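Local atomic coordinates of MmeI (Methylophilus methylotrophus, PDB entry 5HR4), a protein that serves as a Type IIL restriction-modification enzyme, binding DNA and probably transferring a methyl group from S-adenosyl-L-methionine to the N6 of adenine. Residues Y234-P239 against A253-N258; T429-N434 against Y444-P449; Y189-L194 against G259-E264. One frame throughout, in Å; residues are numbered along the deposited sequence.

How the contacts relate
Contacts 1 and 3 belong to one helical region, the helicase spacer, and contact 1 is nested inside the chain loop that contact 3 closes; their centres lie about 12 Å apart. Phe-262 of contact 3 joins them, its CE1 meeting CD1 of Leu-236 at 3.5 Å. Contact 2 comes later, in the methyltransferase region, and its centre is about 16 Å from that of contact 1. Ile-448 and Pro-449 of its loop pack on Tyr-256 and Ile-257, tying the two regions together. The side chains of Phe-254 and His-431 lie about 12 and 13 Å from the calcium ion, and that of Val-191 about 13 Å from sinefungin.

Contact 1: residues Y234-P239 against A253-N258; sequences YVLNTP and AFPYIN
Phe-254 opens the approach from 253-258: its CB rests against Leu-236 CD2 at 3.9 Å, while the ring leads away to stack edge-to-face with Phe-205. The carbonyl of Pro-255 comes next, near the same methyl. Leu-236 suits this buried place because one branch, CD2, can touch Phe-254, Pro-255 and Ile-257 together. Tyr-256 carries its ring anti to the backbone N (chi1 167°), against Pro-239 and the last residues of the turn. Pro-239 covers one face, with CB 4.2 Å from the Tyr-256 ring centroid and almost on the ring normal, a CH-pi contact for which the rigid flat flank of a proline is well shaped. The ring edge at CE1 meets Asn-237 O at 3.2 Å. What lies across from it is a type I beta turn, Val-235 to Thr-238, by which the chain leaves helix 225-235 in the helicase spacer region; Thr-238 OG1 bonds back to Tyr-234 O at 3.0 Å. Ile-257 N donates to Leu-236 O at 2.8 Å from above the carbonyl plane, and the Ile-257 CG1 branch lies alongside Leu-236 CD2. Asn-258 N reaches the same oxygen at 3.1 Å, within the carbonyl plane, so two consecutive amides grip one acceptor. Asparagine tolerates the positive phi of 65° here, and Asn-258 ND2 adds a weak bond to Asn-237 OD1 at 2.9 Å, their amide planes 51° apart.

Contact 2: residues T429-N434 against Y444-P449; sequences TDHQMN and YFARIP
Helix 416-440, here its residues 429-434, is met by the irregular segment 444-449, the backbones coming nearest at Asn-434 and Ala-446, whose CA atoms are 5.7 Å apart. The helix links parallel neighbouring strands 409-413 and 455-458, a beta-alpha-beta crossover of the Rossmann-like methyltransferase fold. Asp-430 holds its carboxylate anti to the backbone N (chi1 178°), facing the loop. Its OD1 offers the syn lone pair to Arg-447 NH1 at 3.0 Å, a salt bridge with the two flat groups only 19° from coplanar, and also bonds Tyr-374 OH. The Arg-447 chain, extended from CG to NE, crosses the carboxylate at about a right angle, CD 3.4 Å from Asp-430 OD1; its NH2 bonds Ile-404 O. One helical turn on, Asn-434 ND2 meets Asp-430 OD2 at 2.8 Å from above the carboxylate plane, while its OD1 accepts from Arg-378 NH2 and lies at the edge of the Phe-445 ring, 3.6 Å from CE2. His-431 turns its ring edge to the small Ala-446, CE1 to CB being 4.0 Å. With Arg-447 bound and Arg-378 close by, the buried Asp-430 probably stays ionised, its negative charge offsetting the repulsion between the two arginines.

Contact 3: residues Y189-L194 against G259-E264; sequences YLVRLL and GKLFEE
Arg-192 carries most of this contact, reaching from helix 183-200 to the backbone of 259-264. Its CG lies anti to the carbonyl carbon (chi1 -78°), and from there the chain runs extended to NE, sliding past Leu-261 in the opposite direction. That length brings the guanidinium to two carbonyls. NE donates to Leu-261 O at 2.9 Å, nearly along the C=O axis (160° at the oxygen). NH2 donates to Glu-264 O at 2.7 Å, in the carbonyl plane and on a lone pair, with a weak second bond to Leu-261 O. Phe-262, its ring turned back beside its own backbone N, lays CD1 over one guanidinium face, off toward the rim, and touches Arg-192 CG with CE1 at 3.9 Å; Phe-233 adds a cation-pi contact from outside. Leu-261 sets CG anti to its N (chi1 171°), which sends CD1 between Arg-192 CG and Val-191 CG1, 3.7 Å from the latter, the branched residues completing an apolar flank. The joined pieces are the long helix 183-200 and the short, weakly bonded helix of 259-262, both in the spacer region. An alanine in place of Arg-192 would remove the bonds to both carbonyls, and would probably leave the Leu-261 and Glu-264 carbonyls poorly satisfied and the chain at 261-264 less firmly held to helix 183-200. Because the Glu-264 carboxylate turns to His-184 instead, the buried positive charge is met here by two carbonyl dipoles and, through the cation-pi contact, the ring of Phe-233, which is likely to stabilise it without an ion pair between these two segments.

Contact 1: residues Y234-P239 against A253-N258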
loop_
_atom_site.group_PDB
_atom_site.type_symbol
_atom_site.label_atom_id
_atom_site.label_comp_id
_atom_site.label_asym_id
_atom_site.label_seq_id
_atom_site.Cartn_x
_atom_site.Cartn_y
_atom_site.Cartn_z
ATOM N N TYR A 234 -30.571 11.599 24.384
ATOM C CA TYR A 234 -30.542 11.688 25.837
ATOM C C TYR A 234 -31.196 10.462 26.469
ATOM O O TYR A 234 -30.674 9.918 27.450
ATOM C CB TYR A 234 -31.196 12.987 26.331
ATOM C CG TYR A 234 -31.587 12.904 27.789
ATOM C CD1 TYR A 234 -30.656 13.116 28.810
ATOM C CD2 TYR A 234 -32.888 12.557 28.153
ATOM C CE1 TYR A 234 -31.033 12.997 30.157
ATOM C CE2 TYR A 234 -33.266 12.448 29.481
ATOM C CZ TYR A 234 -32.345 12.670 30.477
ATOM O OH TYR A 234 -32.760 12.545 31.783
ATOM N N VAL A 235 -32.322 9.992 25.912
ATOM C CA VAL A 235 -32.983 8.813 26.473
ATOM C C VAL A 235 -32.045 7.616 26.457
ATOM O O VAL A 235 -31.834 6.963 27.486
ATOM C CB VAL A 235 -34.287 8.489 25.726
ATOM C CG1 VAL A 235 -34.778 7.100 26.146
ATOM C CG2 VAL A 235 -35.342 9.521 26.022
ATOM N N LEU A 236 -31.473 7.300 25.287
ATOM C CA LEU A 236 -30.561 6.161 25.161
ATOM C C LEU A 236 -29.400 6.195 26.159
ATOM O O LEU A 236 -28.670 5.192 26.259
ATOM C CB LEU A 236 -30.002 6.096 23.746
ATOM C CG LEU A 236 -30.998 5.873 22.607
ATOM C CD1 LEU A 236 -30.315 6.147 21.280
ATOM C CD2 LEU A 236 -31.545 4.443 22.642
ATOM N N ASN A 237 -29.199 7.312 26.884
ATOM C CA ASN A 237 -28.194 7.407 27.940
ATOM C C ASN A 237 -28.805 7.398 29.332
ATOM O O ASN A 237 -28.058 7.426 30.318
ATOM C CB ASN A 237 -27.347 8.676 27.786
ATOM C CG ASN A 237 -25.965 8.568 28.477
ATOM O OD1 ASN A 237 -25.311 7.503 28.465
ATOM N ND2 ASN A 237 -25.515 9.679 29.074
ATOM N N THR A 238 -30.136 7.355 29.435
ATOM C CA THR A 238 -30.837 7.479 30.704
ATOM C C THR A 238 -31.378 6.123 31.112
ATOM O O THR A 238 -32.277 5.603 30.436
ATOM C CB THR A 238 -31.987 8.483 30.607
ATOM O OG1 THR A 238 -31.472 9.792 30.327
ATOM C CG2 THR A 238 -32.767 8.507 31.915
ATOM N N PRO A 239 -30.898 5.526 32.200
ATOM C CA PRO A 239 -31.518 4.290 32.694
ATOM C C PRO A 239 -33.003 4.487 32.948
ATOM O O PRO A 239 -33.479 5.602 33.166
ATOM C CB PRO A 239 -30.756 3.993 33.989
ATOM C CG PRO A 239 -30.062 5.260 34.332
ATOM C CD PRO A 239 -29.813 6.000 33.071
ATOM N N ALA A 253 -39.989 3.575 24.660
ATOM C CA ALA A 253 -39.738 2.234 24.152
ATOM C C ALA A 253 -38.270 1.972 23.844
ATOM O O ALA A 253 -37.915 0.823 23.581
ATOM C CB ALA A 253 -40.583 1.982 22.904
ATOM N N PHE A 254 -37.451 2.940 23.878
ATOM C CA PHE A 254 -36.056 2.716 23.507
ATOM C C PHE A 254 -35.239 2.315 24.723
ATOM O O PHE A 254 -35.374 2.919 25.786
ATOM C CB PHE A 254 -35.441 3.972 22.894
ATOM C CG PHE A 254 -35.913 4.261 21.514
ATOM C CD1 PHE A 254 -35.210 3.789 20.420
ATOM C CD2 PHE A 254 -37.062 4.988 21.306
ATOM C CE1 PHE A 254 -35.651 4.044 19.133
ATOM C CE2 PHE A 254 -37.507 5.248 20.026
ATOM C CZ PHE A 254 -36.803 4.770 18.937
ATOM N N PRO A 255 -34.366 1.329 24.590
ATOM C CA PRO A 255 -33.633 0.840 25.763
ATOM C C PRO A 255 -32.573 1.833 26.192
ATOM O O PRO A 255 -32.171 2.714 25.433
ATOM C CB PRO A 255 -32.989 -0.454 25.254
ATOM C CG PRO A 255 -32.731 -0.148 23.762
ATOM C CD PRO A 255 -33.895 0.710 23.328
ATOM N N TYR A 256 -32.093 1.643 27.412
ATOM C CA TYR A 256 -30.884 2.311 27.882
ATOM C C TYR A 256 -29.644 1.654 27.264
ATOM O O TYR A 256 -29.494 0.422 27.304
ATOM C CB TYR A 256 -30.859 2.259 29.416
ATOM C CG TYR A 256 -29.552 2.612 30.100
ATOM C CD1 TYR A 256 -29.019 3.900 30.032
ATOM C CD2 TYR A 256 -28.866 1.660 30.858
ATOM C CE1 TYR A 256 -27.816 4.218 30.677
ATOM C CE2 TYR A 256 -27.670 1.967 31.503
ATOM C CZ TYR A 256 -27.145 3.245 31.418
ATOM O OH TYR A 256 -25.943 3.536 32.066
ATOM N N ILE A 257 -28.758 2.467 26.671
ATOM C CA ILE A 257 -27.589 1.958 25.952
ATOM C C ILE A 257 -26.272 2.364 26.634
ATOM O O ILE A 257 -25.386 1.527 26.843
ATOM C CB ILE A 257 -27.614 2.410 24.475
ATOM C CG1 ILE A 257 -28.921 1.977 23.817
ATOM C CG2 ILE A 257 -26.452 1.814 23.712
ATOM C CD1 ILE A 257 -28.904 0.502 23.436
ATOM N N ASN A 258 -26.099 3.654 26.917
ATOM C CA ASN A 258 -24.994 4.221 27.723
ATOM C C ASN A 258 -23.673 4.001 27.002
ATOM O O ASN A 258 -23.587 4.196 25.779
ATOM C CB ASN A 258 -24.986 3.657 29.088
ATOM C CG ASN A 258 -24.001 4.363 30.014
ATOM O OD1 ASN A 258 -23.663 3.814 31.071
ATOM N ND2 ASN A 258 -23.543 5.593 29.638
#

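Contact 2: residues T429-N434 against Y444-P449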
loop_
_atom_site.group_PDB
_atom_site.type_symbol
_atom_site.label_atom_id
_atom_site.label_comp_id
_atom_site.label_asym_id
_atom_site.label_seq_id
_atom_site.Cartn_x
_atom_site.Cartn_y
_atom_site.Cartn_z
ATOM N N THR A 429 -20.096 -5.569 15.873
ATOM C CA THR A 429 -19.608 -6.933 15.728
ATOM C C THR A 429 -19.873 -7.735 16.995
ATOM O O THR A 429 -20.319 -8.888 16.927
ATOM C CB THR A 429 -18.121 -6.953 15.372
ATOM O OG1 THR A 429 -17.840 -5.926 14.406
ATOM C CG2 THR A 429 -17.779 -8.285 14.758
ATOM N N ASP A 430 -19.630 -7.133 18.158
ATOM C CA ASP A 430 -20.006 -7.765 19.418
ATOM C C ASP A 430 -21.447 -8.236 19.373
ATOM O O ASP A 430 -21.731 -9.423 19.572
ATOM C CB ASP A 430 -19.809 -6.792 20.581
ATOM C CG ASP A 430 -20.232 -7.387 21.917
ATOM O OD1 ASP A 430 -19.484 -8.247 22.434
ATOM O OD2 ASP A 430 -21.294 -6.990 22.460
ATOM N N HIS A 431 -22.381 -7.324 19.078
ATOM C CA HIS A 431 -23.780 -7.738 19.059
ATOM C C HIS A 431 -24.053 -8.778 17.984
ATOM O O HIS A 431 -24.831 -9.711 18.210
ATOM C CB HIS A 431 -24.701 -6.567 18.832
ATOM C CG HIS A 431 -26.134 -6.916 19.033
ATOM N ND1 HIS A 431 -26.612 -7.390 20.239
ATOM C CD2 HIS A 431 -27.199 -6.853 18.200
ATOM C CE1 HIS A 431 -27.911 -7.602 20.140
ATOM N NE2 HIS A 431 -28.291 -7.292 18.913
ATOM N N GLN A 432 -23.466 -8.612 16.792
ATOM C CA GLN A 432 -23.637 -9.622 15.754
ATOM C C GLN A 432 -23.228 -11.000 16.255
ATOM O O GLN A 432 -23.942 -11.982 16.034
ATOM C CB GLN A 432 -22.842 -9.247 14.507
ATOM C CG GLN A 432 -23.664 -8.468 13.490
ATOM C CD GLN A 432 -22.812 -7.914 12.386
ATOM O OE1 GLN A 432 -21.597 -7.784 12.543
ATOM N NE2 GLN A 432 -23.436 -7.599 11.246
ATOM N N MET A 433 -22.106 -11.083 16.975
ATOM C CA MET A 433 -21.664 -12.362 17.511
ATOM C C MET A 433 -22.540 -12.820 18.672
ATOM O O MET A 433 -22.856 -14.015 18.781
ATOM C CB MET A 433 -20.201 -12.279 17.936
ATOM C CG MET A 433 -19.266 -12.023 16.778
ATOM S SD MET A 433 -19.524 -13.145 15.372
ATOM C CE MET A 433 -19.262 -14.715 16.157
ATOM N N ASN A 434 -22.941 -11.902 19.554
ATOM C CA ASN A 434 -23.842 -12.304 20.630
ATOM C C ASN A 434 -25.108 -12.929 20.061
ATOM O O ASN A 434 -25.613 -13.922 20.602
ATOM C CB ASN A 434 -24.181 -11.113 21.541
ATOM C CG ASN A 434 -22.946 -10.482 22.148
ATOM O OD1 ASN A 434 -21.939 -11.150 22.358
ATOM N ND2 ASN A 434 -23.003 -9.177 22.400
ATOM N N TYR A 444 -31.150 -16.142 24.702
ATOM C CA TYR A 444 -30.837 -14.774 24.313
ATOM C C TYR A 444 -29.743 -14.210 25.196
ATOM O O TYR A 444 -29.808 -14.301 26.425
ATOM C CB TYR A 444 -32.074 -13.890 24.400
ATOM C CG TYR A 444 -31.867 -12.502 23.828
ATOM C CD1 TYR A 444 -32.065 -12.253 22.466
ATOM C CD2 TYR A 444 -31.482 -11.439 24.644
ATOM C CE1 TYR A 444 -31.890 -11.001 21.934
ATOM C CE2 TYR A 444 -31.301 -10.178 24.122
ATOM C CZ TYR A 444 -31.511 -9.958 22.763
ATOM O OH TYR A 444 -31.334 -8.688 22.232
ATOM N N PHE A 445 -28.744 -13.612 24.570
ATOM C CA PHE A 445 -27.640 -13.026 25.311
ATOM C C PHE A 445 -27.120 -11.820 24.547
ATOM O O PHE A 445 -26.630 -11.973 23.422
ATOM C CB PHE A 445 -26.539 -14.052 25.519
ATOM C CG PHE A 445 -25.250 -13.461 25.966
ATOM C CD1 PHE A 445 -25.008 -13.235 27.315
ATOM C CD2 PHE A 445 -24.262 -13.136 25.043
ATOM C CE1 PHE A 445 -23.805 -12.693 27.730
ATOM C CE2 PHE A 445 -23.054 -12.598 25.455
ATOM C CZ PHE A 445 -22.826 -12.377 26.799
ATOM N N ALA A 446 -27.220 -10.633 25.160
ATOM C CA ALA A 446 -26.732 -9.394 24.569
ATOM C C ALA A 446 -25.943 -8.603 25.605
ATOM O O ALA A 446 -26.180 -8.701 26.812
ATOM C CB ALA A 446 -27.869 -8.529 24.020
ATOM N N ARG A 447 -24.995 -7.810 25.114
ATOM C CA ARG A 447 -24.223 -6.929 25.970
ATOM C C ARG A 447 -24.710 -5.491 25.823
ATOM O O ARG A 447 -23.961 -4.601 25.389
ATOM C CB ARG A 447 -22.731 -7.061 25.664
ATOM C CG ARG A 447 -22.139 -8.338 26.175
ATOM C CD ARG A 447 -20.821 -8.613 25.507
ATOM N NE ARG A 447 -19.965 -9.456 26.340
ATOM C CZ ARG A 447 -18.917 -10.141 25.888
ATOM N NH1 ARG A 447 -18.596 -10.100 24.595
ATOM N NH2 ARG A 447 -18.188 -10.872 26.724
ATOM N N ILE A 448 -25.964 -5.271 26.211
ATOM C CA ILE A 448 -26.570 -3.947 26.284
ATOM C C ILE A 448 -27.075 -3.735 27.704
ATOM O O ILE A 448 -27.787 -4.592 28.228
ATOM C CB ILE A 448 -27.729 -3.776 25.286
ATOM C CG1 ILE A 448 -27.255 -4.125 23.866
ATOM C CG2 ILE A 448 -28.283 -2.352 25.356
ATOM C CD1 ILE A 448 -26.175 -3.232 23.358
ATOM N N PRO A 449 -26.776 -2.598 28.352
ATOM C CA PRO A 449 -26.033 -1.454 27.841
ATOM C C PRO A 449 -24.535 -1.714 27.660
ATOM O O PRO A 449 -23.973 -2.699 28.156
ATOM C CB PRO A 449 -26.276 -0.391 28.927
ATOM C CG PRO A 449 -26.426 -1.161 30.129
ATOM C CD PRO A 449 -27.244 -2.342 29.720
#

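Contact 3: residues Y189-L194 against G259-E264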
loop_
_atom_site.group_PDB
_atom_site.type_symbol
_atom_site.label_atom_id
_atom_site.label_comp_id
_atom_site.label_asym_id
_atom_site.label_seq_id
_atom_site.Cartn_x
_atom_site.Cartn_y
_atom_site.Cartn_z
ATOM N N TYR A 189 -22.196 12.351 16.060
ATOM C CA TYR A 189 -23.598 12.327 15.651
ATOM C C TYR A 189 -23.846 11.184 14.682
ATOM O O TYR A 189 -24.782 10.395 14.849
ATOM C CB TYR A 189 -23.978 13.657 15.007
ATOM C CG TYR A 189 -25.458 13.988 15.007
ATOM C CD1 TYR A 189 -26.290 13.531 13.996
ATOM C CD2 TYR A 189 -26.011 14.794 15.999
ATOM C CE1 TYR A 189 -27.638 13.838 13.979
ATOM C CE2 TYR A 189 -27.355 15.101 15.995
ATOM C CZ TYR A 189 -28.174 14.621 14.986
ATOM O OH TYR A 189 -29.527 14.939 14.972
ATOM N N LEU A 190 -22.972 11.046 13.685
ATOM C CA LEU A 190 -23.235 10.121 12.589
ATOM C C LEU A 190 -23.042 8.680 13.043
ATOM O O LEU A 190 -23.895 7.811 12.815
ATOM C CB LEU A 190 -22.320 10.454 11.416
ATOM C CG LEU A 190 -22.803 9.915 10.070
ATOM C CD1 LEU A 190 -23.828 10.861 9.421
ATOM C CD2 LEU A 190 -21.621 9.648 9.156
ATOM N N VAL A 191 -21.931 8.418 13.721
ATOM C CA VAL A 191 -21.692 7.106 14.301
ATOM C C VAL A 191 -22.801 6.716 15.289
ATOM O O VAL A 191 -23.158 5.539 15.398
ATOM C CB VAL A 191 -20.287 7.121 14.932
ATOM C CG1 VAL A 191 -20.336 6.911 16.444
ATOM C CG2 VAL A 191 -19.345 6.144 14.213
ATOM N N ARG A 192 -23.394 7.679 15.996
ATOM C CA ARG A 192 -24.588 7.363 16.775
ATOM C C ARG A 192 -25.743 6.916 15.877
ATOM O O ARG A 192 -26.362 5.875 16.127
ATOM C CB ARG A 192 -25.001 8.557 17.630
ATOM C CG ARG A 192 -24.152 8.733 18.884
ATOM C CD ARG A 192 -24.338 10.131 19.454
ATOM N NE ARG A 192 -23.687 10.282 20.747
ATOM C CZ ARG A 192 -24.072 11.152 21.674
ATOM N NH1 ARG A 192 -25.115 11.941 21.444
ATOM N NH2 ARG A 192 -23.433 11.216 22.837
ATOM N N LEU A 193 -26.058 7.695 14.832
ATOM C CA LEU A 193 -27.083 7.271 13.878
ATOM C C LEU A 193 -26.805 5.876 13.344
ATOM O O LEU A 193 -27.727 5.074 13.142
ATOM C CB LEU A 193 -27.160 8.250 12.717
ATOM C CG LEU A 193 -27.555 9.641 13.171
ATOM C CD1 LEU A 193 -27.242 10.600 12.038
ATOM C CD2 LEU A 193 -29.021 9.651 13.500
ATOM N N LEU A 194 -25.538 5.579 13.077
ATOM C CA LEU A 194 -25.198 4.268 12.554
ATOM C C LEU A 194 -25.626 3.182 13.523
ATOM O O LEU A 194 -26.198 2.160 13.122
ATOM C CB LEU A 194 -23.701 4.200 12.298
ATOM C CG LEU A 194 -23.225 2.892 11.704
ATOM C CD1 LEU A 194 -23.905 2.661 10.364
ATOM C CD2 LEU A 194 -21.717 2.959 11.572
ATOM N N GLY A 259 -22.619 3.623 27.728
ATOM C CA GLY A 259 -21.338 3.472 27.066
ATOM C C GLY A 259 -20.759 4.806 26.631
ATOM O O GLY A 259 -21.511 5.770 26.475
ATOM N N LYS A 260 -19.435 4.878 26.420
ATOM C CA LYS A 260 -18.788 6.068 25.851
ATOM C C LYS A 260 -19.509 6.621 24.620
ATOM O O LYS A 260 -19.282 7.771 24.235
ATOM C CB LYS A 260 -17.337 5.721 25.489
ATOM C CG LYS A 260 -16.410 6.916 25.266
ATOM C CD LYS A 260 -15.084 6.444 24.674
ATOM C CE LYS A 260 -14.298 7.606 24.085
ATOM N NZ LYS A 260 -13.073 7.161 23.359
ATOM N N LEU A 261 -20.377 5.834 24.000
ATOM C CA LEU A 261 -21.032 6.247 22.768
ATOM C C LEU A 261 -22.133 7.254 23.013
ATOM O O LEU A 261 -22.395 8.073 22.134
ATOM C CB LEU A 261 -21.595 5.025 22.029
ATOM C CG LEU A 261 -22.511 5.192 20.802
ATOM C CD1 LEU A 261 -21.829 5.962 19.687
ATOM C CD2 LEU A 261 -22.984 3.838 20.288
ATOM N N PHE A 262 -22.786 7.245 24.177
ATOM C CA PHE A 262 -23.944 8.119 24.365
ATOM C C PHE A 262 -23.789 9.113 25.518
ATOM O O PHE A 262 -24.758 9.825 25.858
ATOM C CB PHE A 262 -25.211 7.271 24.531
ATOM C CG PHE A 262 -25.725 6.742 23.228
ATOM C CD1 PHE A 262 -26.451 7.562 22.379
ATOM C CD2 PHE A 262 -25.426 5.447 22.816
ATOM C CE1 PHE A 262 -26.905 7.091 21.140
ATOM C CE2 PHE A 262 -25.871 4.973 21.580
ATOM C CZ PHE A 262 -26.611 5.802 20.737
ATOM N N GLU A 263 -22.588 9.216 26.096
ATOM C CA GLU A 263 -22.435 9.965 27.331
ATOM C C GLU A 263 -22.385 11.463 27.093
ATOM O O GLU A 263 -22.814 12.233 27.960
ATOM C CB GLU A 263 -21.182 9.501 28.065
ATOM C CG GLU A 263 -19.873 9.960 27.494
ATOM C CD GLU A 263 -18.717 9.464 28.351
ATOM O OE1 GLU A 263 -19.011 8.899 29.432
ATOM O OE2 GLU A 263 -17.534 9.624 27.957
ATOM N N GLU A 264 -21.893 11.902 25.920
ATOM C CA GLU A 264 -21.669 13.326 25.737
ATOM C C GLU A 264 -22.902 13.995 25.151
ATOM O O GLU A 264 -23.397 13.564 24.109
ATOM C CB GLU A 264 -20.484 13.579 24.829
ATOM C CG GLU A 264 -20.221 15.047 24.625
ATOM C CD GLU A 264 -19.110 15.318 23.633
ATOM O OE1 GLU A 264 -18.621 14.341 23.022
ATOM O OE2 GLU A 264 -18.726 16.506 23.464
#